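Local coordinates for protein oligogalacturonate lyase (Yersinia enterocolitica subsp. enterocolitica, PDB 3PE7) that cleaves oligogalacturonates by beta-elimination in the cytoplasm, as a seven-bladed beta-propeller enzyme that binds manganese and calcium, at residues Val125-Trp130 against Asn187-His192; Lys156-Phe161 against Cys206-His211; Lys232-Ala235 against Ser239-His242. One frame throughout, in Å; residues are numbered along the deposited sequence.

How the contacts relate
The three contacts run across neighbouring blades of the propeller, and their chemistry shifts with their place in it. Contact 1 is buried: strand 124-132 and the entry to strand 190-196 meet through a tyrosine and a tryptophan. Contact 2 lies at the surface and involves strand 202-207, the neighbour of contact 1's strand 190-196 in the same sheet; there the helix 155-161 packs on the loop after 202-207, a ring edge against a carboxylate and an imidazole against a proline, with charges at the margin. Contact 3, partly buried, joins the loop between blades to strand 238-245 through sulfur over imidazole. His211 of contact 2 hydrogen-bonds Ser239 of contact 3, whereas contacts 1 and 3 do not touch.

Contact 1 of 3, residues Val125-Trp130 against Asn187-His192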
# COMPACT_ATOMS: atom_id res chain seq x y z
N VAL A 125 -10.15 15.04 10.90
CA VAL A 125 -9.75 14.82 9.51
C VAL A 125 -9.14 13.42 9.41
O VAL A 125 -8.23 13.07 10.17
CB VAL A 125 -8.71 15.87 9.03
CG1 VAL A 125 -8.40 15.69 7.55
CG2 VAL A 125 -9.20 17.30 9.31
N GLY A 126 -9.64 12.63 8.46
CA GLY A 126 -9.06 11.31 8.19
C GLY A 126 -7.62 11.47 7.71
O GLY A 126 -7.32 12.34 6.88
N TYR A 127 -6.73 10.64 8.24
CA TYR A 127 -5.33 10.62 7.84
C TYR A 127 -4.91 9.22 7.39
O TYR A 127 -5.11 8.24 8.09
CB TYR A 127 -4.40 11.11 8.95
CG TYR A 127 -2.94 10.90 8.59
CD1 TYR A 127 -2.21 9.82 9.10
CD2 TYR A 127 -2.30 11.76 7.68
CE1 TYR A 127 -0.87 9.60 8.74
CE2 TYR A 127 -0.97 11.55 7.32
CZ TYR A 127 -0.26 10.47 7.86
OH TYR A 127 1.04 10.26 7.49
N GLY A 128 -4.33 9.14 6.20
CA GLY A 128 -3.85 7.87 5.65
C GLY A 128 -4.94 6.91 5.22
O GLY A 128 -6.07 7.31 4.88
N THR A 129 -4.61 5.62 5.24
CA THR A 129 -5.42 4.58 4.61
C THR A 129 -6.19 3.77 5.67
O THR A 129 -5.63 3.40 6.68
CB THR A 129 -4.52 3.64 3.78
OG1 THR A 129 -3.81 4.42 2.80
CG2 THR A 129 -5.35 2.60 3.05
N TRP A 130 -7.47 3.54 5.42
CA TRP A 130 -8.28 2.65 6.28
C TRP A 130 -8.01 1.21 5.87
O TRP A 130 -8.02 0.89 4.66
CB TRP A 130 -9.76 2.98 6.14
CG TRP A 130 -10.09 4.32 6.67
CD1 TRP A 130 -9.96 5.52 6.02
CD2 TRP A 130 -10.58 4.63 7.98
NE1 TRP A 130 -10.34 6.56 6.85
CE2 TRP A 130 -10.73 6.04 8.06
CE3 TRP A 130 -10.90 3.86 9.10
CZ2 TRP A 130 -11.20 6.68 9.21
CZ3 TRP A 130 -11.36 4.50 10.26
CH2 TRP A 130 -11.52 5.90 10.30
N ASN A 187 -1.26 12.76 21.85
CA ASN A 187 -0.74 13.96 21.20
C ASN A 187 0.62 13.70 20.57
O ASN A 187 1.64 14.31 20.91
CB ASN A 187 -0.70 15.13 22.19
CG ASN A 187 -2.09 15.59 22.60
OD1 ASN A 187 -3.10 15.26 21.97
ND2 ASN A 187 -2.15 16.35 23.69
N GLN A 188 0.64 12.73 19.66
CA GLN A 188 1.80 12.50 18.80
C GLN A 188 1.29 11.90 17.49
O GLN A 188 0.22 11.31 17.43
CB GLN A 188 2.88 11.62 19.45
CG GLN A 188 2.59 10.12 19.59
CD GLN A 188 3.62 9.40 20.45
OE1 GLN A 188 4.84 9.59 20.28
NE2 GLN A 188 3.15 8.59 21.40
N TRP A 189 2.07 12.07 16.43
CA TRP A 189 1.63 11.67 15.10
C TRP A 189 1.57 10.14 14.98
O TRP A 189 2.61 9.47 14.99
CB TRP A 189 2.61 12.21 14.07
CG TRP A 189 2.11 12.21 12.66
CD1 TRP A 189 0.92 11.74 12.19
CD2 TRP A 189 2.82 12.71 11.53
NE1 TRP A 189 0.84 11.92 10.82
CE2 TRP A 189 2.00 12.51 10.39
CE3 TRP A 189 4.09 13.31 11.36
CZ2 TRP A 189 2.40 12.89 9.10
CZ3 TRP A 189 4.48 13.69 10.08
CH2 TRP A 189 3.63 13.48 8.97
N LEU A 190 0.36 9.62 14.88
CA LEU A 190 0.13 8.18 14.67
C LEU A 190 -0.20 7.91 13.22
O LEU A 190 -0.86 8.71 12.54
CB LEU A 190 -1.01 7.69 15.56
CG LEU A 190 -0.79 7.94 17.06
CD1 LEU A 190 -1.96 7.38 17.82
CD2 LEU A 190 0.52 7.33 17.56
N GLY A 191 0.27 6.76 12.72
CA GLY A 191 0.08 6.43 11.32
C GLY A 191 -0.04 4.94 11.05
O GLY A 191 0.17 4.10 11.94
N HIS A 192 -0.40 4.63 9.81
CA HIS A 192 -0.37 3.27 9.23
C HIS A 192 -0.93 2.17 10.16
O HIS A 192 -0.23 1.18 10.45
CB HIS A 192 1.06 2.92 8.76
CG HIS A 192 1.14 1.74 7.83
ND1 HIS A 192 2.21 0.86 7.84
CD2 HIS A 192 0.29 1.28 6.89
CE1 HIS A 192 2.00 -0.09 6.95
NE2 HIS A 192 0.85 0.14 6.35
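Tyr127 meets Trp189 edge to face, the indole supplying the edge and the phenol ring the face, with planes 60° apart. Tyr127 lies just before the chain turns a corner at Gly128, and its CB points toward 187-192. With CG anti to the backbone N (chi1 172°), the ring reaches across to the start of the next blade. From CB outward, CD1 of Tyr127 is the first ring atom to meet the other segment, lying 3.9 Å from the carbonyl O of Leu190. Next, Tyr127 CE1 comes within 3.6 Å of Trp189 NE1 and, near the plane of the phenol, has Gly191 CA at its edge, 4.2 Å away. On the far side of the ring CE2 touches NE1 and CZ2 of the indole. Tyr127 CZ sits 3.5 Å from Trp189 NE1, the nitrogen standing over one face but offset toward the rim. At the tip, Tyr127 OH lies 3.4 Å from Trp189 CZ2.

Around this pair, Trp189 also meets the rings of Phe158 and Phe161, the latter edge to face, so an aromatic cluster extends toward the helix 155-161. The backbone of 189-191 is meanwhile paired with strand 202-207 and Glu208, which fixes where the indole starts.

No hydrogen bond crosses between the segments, and the buried Leu190 O has no polar partner. Between these two segments the cohesion therefore rests mainly on ring packing, with the indole N-H edge turned to the electron-rich phenol face, probably a mildly favourable electrostatic match.

Contact 2 of 3, residues Lys156-Phe161 against Cys206-His211; sequences KKFHEF and CHEGPH
Two side chains of the helix 155-161 reach the loop after strand 202-207: Phe158 meets Glu208, and His159 meets Pro210. The helix is inserted between strands 138-145 and 168-174 of one blade and so packs on the next, with the Phe158 side chain about 11 Å from the bound manganese. The closer-packed part is van der Waals contact. Phe158 CZ lies 3.8 Å from Glu208 CD and equally near CG, the carboxylate carbon sitting at the ring's edge, near its plane. Ring and carboxylate planes are 57° apart, and the side chains cross at about a right angle. Beside them, His159 CD2 touches Pro210 CG at 3.7 Å, the pyrrolidine corner meeting the imidazole obliquely. Both aromatic side chains stand with CG anti to the backbone N, which brings their ends nearer the loop than their CB atoms suggest.

Glu208 is bent at chi2, and this turns its carboxylate back to the chain: Glu208 OE2 accepts the backbone N of Gly209 at 2.8 Å, on its anti side and 30° out of the carboxylate plane. OE1 is bridged to Arg217. The group is thus held from both oxygens while it borders the phenylalanine, whose ring also packs on Tyr127.

On the side of the helix turned from the loop lies a more open, polar margin. There Glu160 OE2 takes two donors from opposite faces of its plane, Lys156 NZ at 3.0 Å, a salt bridge, and His159 ND1 at 3.2 Å.

With no hydrogen bond across the segments, packing joins helix and loop, the carboxylate probably favoured by the slightly positive C-H rim of Phe158. Glu160 might favour a protonated His159, though Lys156 on the same oxygen would weaken this.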
# COMPACT_ATOMS: atom_id res chain seq x y z
N LYS A 156 8.53 19.26 3.21
CA LYS A 156 8.79 20.20 4.30
C LYS A 156 7.63 20.26 5.31
O LYS A 156 7.86 20.24 6.52
CB LYS A 156 9.15 21.60 3.76
CG LYS A 156 9.39 22.66 4.82
CD LYS A 156 10.66 22.38 5.64
CE LYS A 156 10.91 23.48 6.65
NZ LYS A 156 12.08 23.19 7.55
N LYS A 157 6.40 20.34 4.80
CA LYS A 157 5.22 20.32 5.66
C LYS A 157 5.18 19.00 6.44
O LYS A 157 4.91 18.99 7.64
CB LYS A 157 3.94 20.47 4.84
CG LYS A 157 3.71 21.88 4.27
CD LYS A 157 2.65 21.84 3.17
CE LYS A 157 2.30 23.24 2.65
NZ LYS A 157 3.44 23.91 1.96
N PHE A 158 5.47 17.90 5.74
CA PHE A 158 5.47 16.55 6.34
C PHE A 158 6.50 16.46 7.45
O PHE A 158 6.22 15.91 8.52
CB PHE A 158 5.73 15.50 5.25
CG PHE A 158 5.35 14.08 5.64
CD1 PHE A 158 4.09 13.55 5.33
CD2 PHE A 158 6.27 13.26 6.29
CE1 PHE A 158 3.75 12.24 5.68
CE2 PHE A 158 5.94 11.95 6.65
CZ PHE A 158 4.69 11.43 6.34
N HIS A 159 7.69 17.04 7.23
CA HIS A 159 8.74 17.08 8.24
C HIS A 159 8.35 17.87 9.48
O HIS A 159 8.43 17.36 10.61
CB HIS A 159 10.05 17.62 7.63
CG HIS A 159 11.21 17.61 8.59
ND1 HIS A 159 11.52 18.69 9.38
CD2 HIS A 159 12.11 16.65 8.88
CE1 HIS A 159 12.58 18.41 10.12
NE2 HIS A 159 12.95 17.17 9.84
N GLU A 160 7.90 19.11 9.27
CA GLU A 160 7.55 20.03 10.36
C GLU A 160 6.33 19.58 11.17
O GLU A 160 6.21 19.90 12.35
CB GLU A 160 7.30 21.45 9.82
CG GLU A 160 8.57 22.12 9.23
CD GLU A 160 9.72 22.21 10.22
OE1 GLU A 160 9.51 22.70 11.35
OE2 GLU A 160 10.84 21.80 9.85
N PHE A 161 5.43 18.85 10.51
CA PHE A 161 4.19 18.42 11.15
C PHE A 161 4.46 17.57 12.40
O PHE A 161 3.74 17.67 13.40
CB PHE A 161 3.34 17.63 10.16
CG PHE A 161 1.96 17.34 10.65
CD1 PHE A 161 1.07 18.37 10.96
CD2 PHE A 161 1.54 16.02 10.81
CE1 PHE A 161 -0.21 18.09 11.42
CE2 PHE A 161 0.25 15.74 11.26
CZ PHE A 161 -0.62 16.77 11.57
N CYS A 206 2.19 2.96 13.57
CA CYS A 206 3.49 3.61 13.69
C CYS A 206 3.44 4.96 14.37
O CYS A 206 2.39 5.61 14.47
CB CYS A 206 4.17 3.76 12.31
SG CYS A 206 3.42 4.99 11.18
N HIS A 207 4.61 5.38 14.84
CA HIS A 207 4.85 6.78 15.15
C HIS A 207 5.43 7.38 13.89
O HIS A 207 6.57 7.05 13.51
CB HIS A 207 5.81 6.92 16.33
CG HIS A 207 5.20 6.55 17.65
ND1 HIS A 207 5.89 6.67 18.84
CD2 HIS A 207 3.98 6.05 17.97
CE1 HIS A 207 5.11 6.27 19.83
NE2 HIS A 207 3.96 5.87 19.33
N GLU A 208 4.62 8.19 13.21
CA GLU A 208 5.03 8.83 11.96
C GLU A 208 5.98 10.00 12.26
O GLU A 208 5.93 10.60 13.34
CB GLU A 208 3.80 9.28 11.15
CG GLU A 208 4.11 9.72 9.70
CD GLU A 208 4.98 8.72 8.97
OE1 GLU A 208 4.44 7.73 8.47
OE2 GLU A 208 6.21 8.91 8.90
N GLY A 209 6.84 10.31 11.30
CA GLY A 209 7.81 11.38 11.46
C GLY A 209 9.18 10.96 10.96
O GLY A 209 9.35 9.82 10.51
N PRO A 210 10.15 11.88 11.02
CA PRO A 210 11.50 11.64 10.54
C PRO A 210 12.07 10.35 11.11
O PRO A 210 12.03 10.13 12.33
CB PRO A 210 12.28 12.85 11.07
CG PRO A 210 11.25 13.93 11.17
CD PRO A 210 10.01 13.22 11.63
N HIS A 211 12.61 9.51 10.23
CA HIS A 211 13.08 8.16 10.57
C HIS A 211 14.09 8.14 11.71
O HIS A 211 14.12 7.20 12.52
CB HIS A 211 13.68 7.47 9.33
CG HIS A 211 14.89 8.15 8.78
ND1 HIS A 211 16.18 7.76 9.10
CD2 HIS A 211 15.02 9.20 7.94
CE1 HIS A 211 17.04 8.54 8.48
NE2 HIS A 211 16.37 9.43 7.77

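Contact 3 of 3, residues Lys232-Ala235 against Ser239-His242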
# COMPACT_ATOMS: atom_id res chain seq x y z
N LYS A 232 10.11 -3.31 18.61
CA LYS A 232 11.50 -3.43 19.03
C LYS A 232 11.98 -2.12 19.63
O LYS A 232 11.39 -1.06 19.40
CB LYS A 232 12.40 -3.84 17.86
CG LYS A 232 12.82 -2.70 16.94
CD LYS A 232 13.61 -3.20 15.75
CE LYS A 232 14.98 -3.74 16.16
NZ LYS A 232 15.72 -4.25 14.94
N THR A 233 13.05 -2.22 20.42
CA THR A 233 13.83 -1.05 20.80
C THR A 233 14.89 -0.85 19.71
O THR A 233 15.67 -1.75 19.42
CB THR A 233 14.49 -1.24 22.16
OG1 THR A 233 13.47 -1.46 23.14
CG2 THR A 233 15.30 -0.00 22.54
N HIS A 234 14.88 0.34 19.10
CA HIS A 234 15.88 0.70 18.10
C HIS A 234 17.27 0.69 18.73
O HIS A 234 17.48 1.23 19.83
CB HIS A 234 15.63 2.12 17.56
CG HIS A 234 14.43 2.25 16.68
ND1 HIS A 234 14.42 3.04 15.55
CD2 HIS A 234 13.19 1.71 16.76
CE1 HIS A 234 13.23 2.98 14.97
NE2 HIS A 234 12.46 2.18 15.69
N ALA A 235 18.21 0.07 18.04
CA ALA A 235 19.61 0.20 18.41
C ALA A 235 20.06 1.60 18.11
O ALA A 235 19.37 2.37 17.39
CB ALA A 235 20.47 -0.83 17.69
N SER A 239 17.31 3.04 12.11
CA SER A 239 16.03 3.46 11.54
C SER A 239 15.30 2.20 11.12
O SER A 239 15.94 1.23 10.69
CB SER A 239 16.25 4.35 10.31
OG SER A 239 16.81 5.61 10.66
N CYS A 240 13.98 2.20 11.27
CA CYS A 240 13.12 1.09 10.87
C CYS A 240 11.95 1.65 10.05
O CYS A 240 11.33 2.64 10.44
CB CYS A 240 12.58 0.36 12.10
SG CYS A 240 13.84 -0.28 13.21
N THR A 241 11.65 1.03 8.92
CA THR A 241 10.66 1.59 8.02
C THR A 241 10.08 0.47 7.17
O THR A 241 10.52 -0.70 7.31
CB THR A 241 11.31 2.71 7.13
OG1 THR A 241 10.29 3.38 6.37
CG2 THR A 241 12.38 2.13 6.23
N HIS A 242 9.11 0.82 6.32
CA HIS A 242 8.54 -0.11 5.33
C HIS A 242 7.85 -1.31 5.97
O HIS A 242 7.77 -2.37 5.35
CB HIS A 242 9.61 -0.59 4.34
CG HIS A 242 10.26 0.51 3.57
ND1 HIS A 242 11.24 0.29 2.62
CD2 HIS A 242 10.07 1.85 3.59
CE1 HIS A 242 11.65 1.44 2.13
NE2 HIS A 242 10.94 2.41 2.69
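Chi1 values of -71° at His234 and -57° at Cys240 place CG and SG beside their backbone N atoms, anti to the carbonyl carbons, and bring an imidazole face and a sulfur together. CB of each residue already points at the other segment. The result is a sulfur-aromatic contact: Cys240 SG stands 3.9 Å from the centroid of the His234 ring and 16° off its normal, over the face but slightly toward the rim. CE1 and NE2 of His234 are the ring atoms nearest Cys240 SG, each at 3.8 Å, while CB of Cys240 lies against the same two atoms. Ser239 CA, by contrast, approaches the ring obliquely.

Lys232 supplies the third side chain. Its chain bends at chi3, and the aliphatic Lys232 CD rests 3.9 Å from Cys240 SG, so the sulfur is touched by a methylene as well as by the imidazole. The ammonium end has other business: NZ makes a salt bridge with Glu238 and a hydrogen bond with Tyr254, and the lysine also forms a cation-pi contact with Tyr267.

The imidazole is pinned at both nitrogens, ND1 to the backbone O of Glu238 and NE2 to the backbone N of Arg217, which fixes the rotation of the ring beneath the sulfur. Ser239 turns its CB away from the loop, and its OG hydrogen-bonds His211 of the preceding blade.

In this way the connection between strands 229-230 and 238-245 is folded back against the first strand of the next blade. With ND1 bonded to a carbonyl O and NE2 to a backbone N-H, His234 is probably neutral, protonated on ND1, and offers the cysteine sulfur an uncharged aromatic face.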